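Local coordinates for sulfur oxidation protein SOXB (Thermus thermophilus, PDB 2WDD) that probably hydrolyses the sulfur-sulfur bond of a cysteine S-thiosulfonate in the Sox sulfur oxidation pathway, using a pair of manganese ions, at residues T30-Q40 with L126-S137; V157-E165 with V214-V222. All coordinates share one frame; numbering follows the deposited sequence.

Contact 1: T30-Q40 with L126-S137; sequences TLLYFSDLHGQ and LVLDGGDTWTNS. With MN (manganese (II) ion), chain G; MN (manganese (II) ion), chain H.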
loop_
_atom_site.group_PDB
_atom_site.type_symbol
_atom_site.label_atom_id
_atom_site.label_comp_id
_atom_site.label_asym_id
_atom_site.label_seq_id
_atom_site.Cartn_x
_atom_site.Cartn_y
_atom_site.Cartn_z
ATOM N N THR A 30 14.879 13.670 14.590
ATOM C CA THR A 30 14.233 13.668 13.294
ATOM C C THR A 30 13.995 12.241 12.871
ATOM O O THR A 30 14.912 11.425 12.893
ATOM C CB THR A 30 15.060 14.388 12.238
ATOM O OG1 THR A 30 15.189 15.768 12.605
ATOM C CG2 THR A 30 14.374 14.283 10.864
ATOM N N LEU A 31 12.767 11.960 12.446
ATOM C CA LEU A 31 12.421 10.642 11.925
ATOM C C LEU A 31 12.254 10.786 10.411
ATOM O O LEU A 31 11.571 11.699 9.927
ATOM C CB LEU A 31 11.129 10.119 12.561
ATOM C CG LEU A 31 11.025 10.182 14.093
ATOM C CD1 LEU A 31 9.703 9.618 14.560
ATOM C CD2 LEU A 31 12.193 9.429 14.732
ATOM N N LEU A 32 12.941 9.928 9.664
ATOM C CA LEU A 32 12.856 9.899 8.204
ATOM C C LEU A 32 12.098 8.608 7.936
ATOM O O LEU A 32 12.617 7.510 8.153
ATOM C CB LEU A 32 14.242 9.889 7.565
ATOM C CG LEU A 32 15.063 11.127 7.979
ATOM C CD1 LEU A 32 16.501 11.063 7.449
ATOM C CD2 LEU A 32 14.364 12.425 7.535
ATOM N N TYR A 33 10.830 8.762 7.575
ATOM C CA TYR A 33 9.907 7.648 7.477
ATOM C C TYR A 33 9.341 7.414 6.084
ATOM O O TYR A 33 8.889 8.340 5.418
ATOM C CB TYR A 33 8.756 7.948 8.449
ATOM C CG TYR A 33 7.529 7.087 8.313
ATOM C CD1 TYR A 33 7.615 5.703 8.417
ATOM C CD2 TYR A 33 6.257 7.665 8.184
ATOM C CE1 TYR A 33 6.479 4.906 8.316
ATOM C CE2 TYR A 33 5.118 6.876 8.090
ATOM C CZ TYR A 33 5.239 5.497 8.167
ATOM O OH TYR A 33 4.115 4.708 8.054
ATOM N N PHE A 34 9.348 6.158 5.660
ATOM C CA PHE A 34 8.695 5.778 4.411
ATOM C C PHE A 34 8.055 4.426 4.680
ATOM O O PHE A 34 8.433 3.732 5.623
ATOM C CB PHE A 34 9.669 5.713 3.233
ATOM C CG PHE A 34 10.707 4.637 3.362
ATOM C CD1 PHE A 34 10.532 3.399 2.753
ATOM C CD2 PHE A 34 11.855 4.857 4.110
ATOM C CE1 PHE A 34 11.500 2.401 2.880
ATOM C CE2 PHE A 34 12.814 3.855 4.258
ATOM C CZ PHE A 34 12.642 2.632 3.620
ATOM N N SER A 35 7.058 4.062 3.889
ATOM C CA SER A 35 6.379 2.797 4.112
ATOM C C SER A 35 5.797 2.320 2.797
ATOM O O SER A 35 5.639 3.094 1.841
ATOM C CB SER A 35 5.248 2.978 5.132
ATOM O OG SER A 35 4.688 1.738 5.542
ATOM N N ASP A 36 5.480 1.038 2.756
ATOM C CA ASP A 36 4.799 0.484 1.600
ATOM C C ASP A 36 5.492 0.693 0.258
ATOM O O ASP A 36 4.840 0.886 -0.776
ATOM C CB ASP A 36 3.351 0.982 1.573
ATOM C CG ASP A 36 2.560 0.501 2.790
ATOM O OD1 ASP A 36 2.021 -0.619 2.765
ATOM O OD2 ASP A 36 2.586 1.195 3.823
ATOM N N LEU A 37 6.819 0.587 0.270
ATOM C CA LEU A 37 7.604 0.695 -0.961
ATOM C C LEU A 37 7.207 -0.393 -1.963
ATOM O O LEU A 37 7.301 -0.185 -3.169
ATOM C CB LEU A 37 9.089 0.564 -0.628
ATOM C CG LEU A 37 10.105 0.683 -1.764
ATOM C CD1 LEU A 37 10.035 2.028 -2.457
ATOM C CD2 LEU A 37 11.502 0.444 -1.236
ATOM N N HIS A 38 6.834 -1.562 -1.453
ATOM C CA HIS A 38 6.432 -2.673 -2.304
ATOM C C HIS A 38 7.469 -2.952 -3.393
ATOM O O HIS A 38 7.156 -3.097 -4.582
ATOM C CB HIS A 38 5.033 -2.457 -2.860
ATOM C CG HIS A 38 3.946 -2.699 -1.854
ATOM N ND1 HIS A 38 3.518 -3.965 -1.501
ATOM C CD2 HIS A 38 3.215 -1.834 -1.108
ATOM C CE1 HIS A 38 2.534 -3.866 -0.626
ATOM N NE2 HIS A 38 2.349 -2.584 -0.352
ATOM N N GLY A 39 8.721 -3.022 -2.946
ATOM C CA GLY A 39 9.876 -3.358 -3.761
ATOM C C GLY A 39 10.138 -2.535 -5.006
ATOM O O GLY A 39 10.888 -2.966 -5.891
ATOM N N GLN A 40 9.538 -1.350 -5.086
ATOM C CA GLN A 40 9.668 -0.511 -6.272
ATOM C C GLN A 40 11.054 0.081 -6.412
ATOM O O GLN A 40 11.389 1.096 -5.807
ATOM C CB GLN A 40 8.557 0.530 -6.319
ATOM C CG GLN A 40 7.174 -0.120 -6.464
ATOM C CD GLN A 40 7.081 -0.931 -7.743
ATOM O OE1 GLN A 40 7.206 -0.378 -8.836
ATOM N NE2 GLN A 40 6.941 -2.256 -7.612
ATOM N N LEU A 126 16.644 9.059 12.695
ATOM C CA LEU A 126 16.343 7.637 12.613
ATOM C C LEU A 126 15.607 7.404 11.310
ATOM O O LEU A 126 14.759 8.214 10.925
ATOM C CB LEU A 126 15.450 7.197 13.777
ATOM C CG LEU A 126 16.089 7.170 15.166
ATOM C CD1 LEU A 126 15.023 6.852 16.222
ATOM C CD2 LEU A 126 17.235 6.144 15.212
ATOM N N VAL A 127 15.974 6.324 10.620
ATOM C CA VAL A 127 15.345 5.940 9.363
ATOM C C VAL A 127 14.399 4.794 9.688
ATOM O O VAL A 127 14.830 3.721 10.137
ATOM C CB VAL A 127 16.397 5.545 8.314
ATOM C CG1 VAL A 127 15.705 5.096 7.026
ATOM C CG2 VAL A 127 17.339 6.721 8.025
ATOM N N LEU A 128 13.108 5.030 9.485
ATOM C CA LEU A 128 12.095 4.054 9.864
ATOM C C LEU A 128 11.302 3.631 8.655
ATOM O O LEU A 128 10.815 4.476 7.903
ATOM C CB LEU A 128 11.154 4.673 10.887
ATOM C CG LEU A 128 11.878 5.181 12.140
ATOM C CD1 LEU A 128 10.882 5.837 13.071
ATOM C CD2 LEU A 128 12.598 4.025 12.835
ATOM N N ASP A 129 11.187 2.317 8.480
ATOM C CA ASP A 129 10.479 1.714 7.352
ATOM C C ASP A 129 9.199 1.039 7.856
ATOM O O ASP A 129 9.240 0.178 8.738
ATOM C CB ASP A 129 11.408 0.690 6.719
ATOM C CG ASP A 129 10.787 -0.018 5.538
ATOM O OD1 ASP A 129 9.585 0.192 5.261
ATOM O OD2 ASP A 129 11.532 -0.752 4.868
ATOM N N GLY A 130 8.051 1.472 7.339
ATOM C CA GLY A 130 6.771 0.963 7.794
ATOM C C GLY A 130 6.317 -0.393 7.276
ATOM O O GLY A 130 5.211 -0.819 7.610
ATOM N N GLY A 131 7.153 -1.094 6.512
ATOM C CA GLY A 131 6.785 -2.427 6.046
ATOM C C GLY A 131 6.153 -2.450 4.662
ATOM O O GLY A 131 5.937 -1.406 4.048
ATOM N N ASP A 132 5.843 -3.650 4.177
ATOM C CA ASP A 132 5.397 -3.858 2.790
ATOM C C ASP A 132 6.516 -3.339 1.913
ATOM O O ASP A 132 6.298 -2.587 0.964
ATOM C CB ASP A 132 4.083 -3.145 2.473
ATOM C CG ASP A 132 2.875 -3.967 2.867
ATOM O OD1 ASP A 132 3.062 -5.085 3.390
ATOM O OD2 ASP A 132 1.741 -3.505 2.655
ATOM N N THR A 133 7.735 -3.730 2.267
ATOM C CA THR A 133 8.918 -3.268 1.577
ATOM C C THR A 133 9.502 -4.323 0.643
ATOM O O THR A 133 9.909 -4.015 -0.472
ATOM C CB THR A 133 9.998 -2.882 2.612
ATOM O OG1 THR A 133 9.428 -2.005 3.589
ATOM C CG2 THR A 133 11.202 -2.217 1.937
ATOM N N TRP A 134 9.617 -5.542 1.154
ATOM C CA TRP A 134 10.359 -6.600 0.476
ATOM C C TRP A 134 9.764 -7.250 -0.746
ATOM O O TRP A 134 10.467 -7.981 -1.461
ATOM C CB TRP A 134 10.666 -7.730 1.462
ATOM C CG TRP A 134 11.524 -7.354 2.636
ATOM C CD1 TRP A 134 12.240 -6.195 2.819
ATOM C CD2 TRP A 134 11.837 -8.200 3.742
ATOM N NE1 TRP A 134 12.947 -6.260 3.999
ATOM C CE2 TRP A 134 12.720 -7.483 4.583
ATOM C CE3 TRP A 134 11.412 -9.471 4.136
ATOM C CZ2 TRP A 134 13.173 -8.001 5.796
ATOM C CZ3 TRP A 134 11.879 -9.994 5.329
ATOM C CH2 TRP A 134 12.758 -9.258 6.143
ATOM N N THR A 135 8.462 -7.062 -0.931
ATOM C CA THR A 135 7.721 -7.795 -1.939
ATOM C C THR A 135 7.120 -6.963 -3.049
ATOM O O THR A 135 7.136 -5.726 -3.009
ATOM C CB THR A 135 6.592 -8.577 -1.224
ATOM O OG1 THR A 135 5.827 -7.666 -0.414
ATOM C CG2 THR A 135 7.187 -9.648 -0.308
ATOM N N ASN A 136 6.553 -7.676 -4.024
ATOM C CA ASN A 136 5.741 -7.078 -5.090
ATOM C C ASN A 136 6.440 -6.227 -6.142
ATOM O O ASN A 136 5.962 -5.155 -6.510
ATOM C CB ASN A 136 4.545 -6.347 -4.486
ATOM C CG ASN A 136 3.933 -7.116 -3.335
ATOM O OD1 ASN A 136 3.899 -6.641 -2.202
ATOM N ND2 ASN A 136 3.473 -8.331 -3.617
ATOM N N SER A 137 7.548 -6.734 -6.669
ATOM C CA SER A 137 8.260 -6.026 -7.720
ATOM C C SER A 137 9.117 -7.034 -8.454
ATOM O O SER A 137 9.300 -8.145 -7.981
ATOM C CB SER A 137 9.150 -4.928 -7.138
ATOM O OG SER A 137 10.298 -5.489 -6.506
HETATM MN MN MN G . 1.083 -1.855 1.352
HETATM MN MN MN H . -0.007 -3.643 4.064
HETATM O O HOH W 1 8.508 0.331 2.661
HETATM O O HOH W 2 -0.577 -2.314 2.521
#

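Contact 2: V157-E165 with V214-V222; sequences VDHMVSHWE and VVGASYPYV. With MN (manganese (II) ion), chain H.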
loop_
_atom_site.group_PDB
_atom_site.type_symbol
_atom_site.label_atom_id
_atom_site.label_comp_id
_atom_site.label_asym_id
_atom_site.label_seq_id
_atom_site.Cartn_x
_atom_site.Cartn_y
_atom_site.Cartn_z
ATOM N N VAL A 157 18.596 1.349 7.225
ATOM C CA VAL A 157 17.287 1.436 7.867
ATOM C C VAL A 157 17.411 0.992 9.319
ATOM O O VAL A 157 17.922 -0.095 9.591
ATOM C CB VAL A 157 16.265 0.555 7.121
ATOM C CG1 VAL A 157 14.939 0.492 7.884
ATOM C CG2 VAL A 157 16.067 1.057 5.693
ATOM N N ASP A 158 16.964 1.819 10.260
ATOM C CA ASP A 158 17.092 1.472 11.673
ATOM C C ASP A 158 16.062 0.464 12.162
ATOM O O ASP A 158 16.373 -0.410 12.973
ATOM C CB ASP A 158 17.013 2.723 12.531
ATOM C CG ASP A 158 18.186 3.640 12.310
ATOM O OD1 ASP A 158 19.335 3.211 12.559
ATOM O OD2 ASP A 158 17.975 4.758 11.814
ATOM N N HIS A 159 14.822 0.610 11.707
ATOM C CA HIS A 159 13.759 -0.304 12.107
ATOM C C HIS A 159 12.791 -0.528 10.965
ATOM O O HIS A 159 12.644 0.324 10.088
ATOM C CB HIS A 159 12.937 0.277 13.257
ATOM C CG HIS A 159 13.703 0.451 14.530
ATOM N ND1 HIS A 159 14.264 -0.612 15.208
ATOM C CD2 HIS A 159 13.955 1.553 15.275
ATOM C CE1 HIS A 159 14.854 -0.165 16.305
ATOM N NE2 HIS A 159 14.672 1.141 16.374
ATOM N N MET A 160 12.095 -1.661 11.011
ATOM C CA MET A 160 11.011 -1.924 10.080
ATOM C C MET A 160 9.986 -2.795 10.784
ATOM O O MET A 160 10.280 -3.439 11.812
ATOM C CB MET A 160 11.484 -2.597 8.790
ATOM C CG MET A 160 11.529 -4.117 8.848
ATOM S SD MET A 160 12.026 -4.861 7.225
ATOM C CE MET A 160 10.436 -4.854 6.341
ATOM N N VAL A 161 8.761 -2.756 10.266
ATOM C CA VAL A 161 7.686 -3.630 10.697
ATOM C C VAL A 161 7.237 -4.400 9.446
ATOM O O VAL A 161 7.903 -4.319 8.400
ATOM C CB VAL A 161 6.552 -2.911 11.439
ATOM C CG1 VAL A 161 7.091 -2.310 12.744
ATOM C CG2 VAL A 161 5.898 -1.838 10.575
ATOM N N SER A 162 6.140 -5.146 9.538
ATOM C CA SER A 162 5.805 -6.002 8.406
ATOM C C SER A 162 4.343 -6.266 8.094
ATOM O O SER A 162 3.455 -6.055 8.908
ATOM C CB SER A 162 6.463 -7.362 8.648
ATOM O OG SER A 162 5.760 -8.063 9.672
ATOM N N HIS A 163 4.144 -6.791 6.888
ATOM C CA HIS A 163 2.862 -7.270 6.408
ATOM C C HIS A 163 3.103 -8.240 5.245
ATOM O O HIS A 163 3.211 -9.460 5.466
ATOM C CB HIS A 163 1.897 -6.154 6.023
ATOM C CG HIS A 163 0.676 -6.648 5.303
ATOM N ND1 HIS A 163 -0.144 -5.815 4.574
ATOM C CD2 HIS A 163 0.168 -7.897 5.156
ATOM C CE1 HIS A 163 -1.114 -6.524 4.020
ATOM N NE2 HIS A 163 -0.943 -7.794 4.352
ATOM N N TRP A 164 3.250 -7.713 4.024
ATOM C CA TRP A 164 3.448 -8.581 2.852
ATOM C C TRP A 164 4.740 -9.376 2.874
ATOM O O TRP A 164 4.884 -10.343 2.136
ATOM C CB TRP A 164 3.324 -7.802 1.536
ATOM C CG TRP A 164 1.895 -7.598 1.115
ATOM C CD1 TRP A 164 1.052 -6.596 1.512
ATOM C CD2 TRP A 164 1.172 -8.377 0.166
ATOM N NE1 TRP A 164 -0.175 -6.735 0.901
ATOM C CE2 TRP A 164 -0.122 -7.825 0.065
ATOM C CE3 TRP A 164 1.482 -9.521 -0.582
ATOM C CZ2 TRP A 164 -1.112 -8.387 -0.743
ATOM C CZ3 TRP A 164 0.495 -10.064 -1.394
ATOM C CH2 TRP A 164 -0.780 -9.499 -1.463
ATOM N N GLU A 165 5.674 -8.974 3.729
ATOM C CA GLU A 165 6.932 -9.690 3.887
ATOM C C GLU A 165 6.655 -11.176 4.104
ATOM O O GLU A 165 7.373 -12.047 3.591
ATOM C CB GLU A 165 7.626 -9.163 5.147
ATOM C CG GLU A 165 8.451 -7.895 4.936
ATOM C CD GLU A 165 7.636 -6.644 4.603
ATOM O OE1 GLU A 165 6.480 -6.520 5.071
ATOM O OE2 GLU A 165 8.217 -5.760 3.935
ATOM N N VAL A 214 10.607 3.531 20.023
ATOM C CA VAL A 214 9.942 3.204 18.760
ATOM C C VAL A 214 9.341 1.820 19.018
ATOM O O VAL A 214 10.077 0.853 19.263
ATOM C CB VAL A 214 10.920 3.136 17.575
ATOM C CG1 VAL A 214 10.194 2.695 16.281
ATOM C CG2 VAL A 214 11.597 4.477 17.341
ATOM N N VAL A 215 8.014 1.744 19.037
ATOM C CA VAL A 215 7.296 0.486 19.242
ATOM C C VAL A 215 6.831 0.040 17.862
ATOM O O VAL A 215 6.417 0.874 17.060
ATOM C CB VAL A 215 6.074 0.687 20.169
ATOM C CG1 VAL A 215 5.308 -0.628 20.387
ATOM C CG2 VAL A 215 6.500 1.328 21.496
ATOM N N GLY A 216 6.913 -1.252 17.563
ATOM C CA GLY A 216 6.462 -1.731 16.270
ATOM C C GLY A 216 5.183 -2.549 16.312
ATOM O O GLY A 216 4.929 -3.311 17.246
ATOM N N ALA A 217 4.380 -2.411 15.265
ATOM C CA ALA A 217 3.162 -3.207 15.118
ATOM C C ALA A 217 3.046 -3.687 13.680
ATOM O O ALA A 217 3.084 -2.884 12.751
ATOM C CB ALA A 217 1.926 -2.417 15.505
ATOM N N SER A 218 2.982 -5.004 13.502
ATOM C CA SER A 218 2.790 -5.580 12.173
ATOM C C SER A 218 1.292 -5.758 11.890
ATOM O O SER A 218 0.459 -5.725 12.795
ATOM C CB SER A 218 3.521 -6.915 12.054
ATOM O OG SER A 218 4.908 -6.695 11.885
ATOM N N TYR A 219 0.947 -5.951 10.622
ATOM C CA TYR A 219 -0.457 -6.073 10.230
ATOM C C TYR A 219 -1.132 -7.210 10.985
ATOM O O TYR A 219 -0.658 -8.342 10.949
ATOM C CB TYR A 219 -0.536 -6.341 8.729
ATOM C CG TYR A 219 -1.934 -6.282 8.159
ATOM C CD1 TYR A 219 -2.745 -5.171 8.351
ATOM C CD2 TYR A 219 -2.414 -7.314 7.365
ATOM C CE1 TYR A 219 -4.021 -5.109 7.814
ATOM C CE2 TYR A 219 -3.689 -7.255 6.811
ATOM C CZ TYR A 219 -4.475 -6.152 7.024
ATOM O OH TYR A 219 -5.739 -6.097 6.458
ATOM N N PRO A 220 -2.265 -6.931 11.648
ATOM C CA PRO A 220 -2.918 -7.979 12.457
ATOM C C PRO A 220 -3.707 -9.028 11.684
ATOM O O PRO A 220 -4.099 -10.056 12.255
ATOM C CB PRO A 220 -3.868 -7.190 13.365
ATOM C CG PRO A 220 -4.076 -5.880 12.674
ATOM C CD PRO A 220 -2.804 -5.586 11.938
ATOM N N TYR A 221 -3.951 -8.779 10.402
ATOM C CA TYR A 221 -4.788 -9.678 9.620
ATOM C C TYR A 221 -4.062 -10.515 8.579
ATOM O O TYR A 221 -4.653 -10.957 7.590
ATOM C CB TYR A 221 -5.952 -8.898 9.010
ATOM C CG TYR A 221 -6.680 -8.060 10.036
ATOM C CD1 TYR A 221 -7.349 -8.656 11.100
ATOM C CD2 TYR A 221 -6.663 -6.674 9.971
ATOM C CE1 TYR A 221 -8.007 -7.891 12.053
ATOM C CE2 TYR A 221 -7.334 -5.902 10.910
ATOM C CZ TYR A 221 -8.003 -6.518 11.946
ATOM O OH TYR A 221 -8.650 -5.757 12.896
ATOM N N VAL A 222 -2.783 -10.769 8.816
ATOM C CA VAL A 222 -2.000 -11.572 7.887
ATOM C C VAL A 222 -2.605 -12.953 7.636
ATOM O O VAL A 222 -2.567 -13.459 6.512
ATOM C CB VAL A 222 -0.525 -11.677 8.353
ATOM C CG1 VAL A 222 0.291 -12.524 7.388
ATOM C CG2 VAL A 222 0.099 -10.286 8.505
HETATM MN MN MN H . -0.007 -3.643 4.064
HETATM O O HOH W 2 -0.577 -2.314 2.521
#

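Contact 1: T30-Q40 with L126-S137
H38 and D132 each hold CG opposite the carbonyl carbon and beside the backbone N (chi1 -76° and -85°). This lays the two side chains side by side at one manganese, with CB of D132 over a face of the imidazole. H38 NE2 binds that manganese (chain G) at 2.2 Å. D36 OD1 binds it at 2.1 Å. D132 OD2 is the bridge, at 2.2 Å from the chain G ion and equally far from the chain H manganese. D132 OD1 accepts the N-H of W164. The carboxylates of D36 and D132 stand almost perpendicular (84°), with a metal-binding oxygen from each turned to the same ion. S35 OG holds D36 OD2 from above the carboxylate plane, at 2.8 Å. H38 ND1 gives its N-H, in the ring plane, to N136 OD1 at 2.8 Å. T135 OG1 reaches N136 OD1 from the other face of the amide. The manganese at NE2 and N136 at ND1 together probably fix how the imidazole is turned, with T135 helping to hold the amide. Behind the site, strands 30-34 and 126-129 pair in parallel. The metal ligands follow in the loops after the strands. This is the DxH and GD loop arrangement of the dinuclear metallophosphoesterase fold shared with 5'-nucleotidases.

Contact 2: V157-E165 with V214-V222
H159 meets V214 where two beta sheets face each other, as in the layered alpha/beta fold of metallophosphoesterases. H159 CD2 lies 4.1 Å from V214 CG1, while H159 NE2 bonds to H205. V161 comes next and also points at the second segment. Its CG1 packs on G216 CA at 3.6 Å. A side chain at G216 would run into that methyl, so the glycine lets the backbones come close. V161 CG2 rests against the backbone O of A217. At S162 the contact turns polar. S162 OG and S218 OG are hydrogen-bonded at 2.7 Å. Both hydroxyls have further partners, W166 for S162 and S186 for S218. S162 O also takes the N-H of Y219, at 3.0 Å and nearly straight (165°), which ties the two loops by their backbones.

H163 follows, with CG anti to its backbone N (170°), which lays its ring beside Y219 with ND1 turned to the chain H manganese, bound at 2.2 Å. Its other nitrogen, NE2, bonds to H226. Y219 lies alongside, with CD2 over the centre of the imidazole. The ring planes are 35° apart. W164 CD1 sits on the opposite face, so the metal-bound ring is held between two aromatic residues. V222 CG2 adds a contact to H163 CD2. An alanine in place of Y219 would remove the ring atoms over that face of the imidazole, and H163 would probably be freer to rock about its bond to manganese. The segment ends at E165, which turns back to hold the loop: its OE1 accepts the N-H of H163 at 3.0 Å, met nearly along the C-O bond.

The two contacts come in series along the chain, with centres about 10 Å apart. Contact 1 lies within one mixed sheet, where strands 29-34 and 124-129 are neighbours. Contact 2 starts from the next strand of that sheet, 159-160, and reaches across to strand 210-217 of the second sheet. The loops touch directly: D132 OD1 and W164 N are 2.7 Å apart, and E165 OE2 meets T133 N, both probable hydrogen bonds. The chain H manganese and a water that binds both ions belong to both contacts. H263 and H286 complete the coordination of that ion, and H288 that of the other. The dinuclear site thus sits at the ends of the strands, built from loops of both sheets.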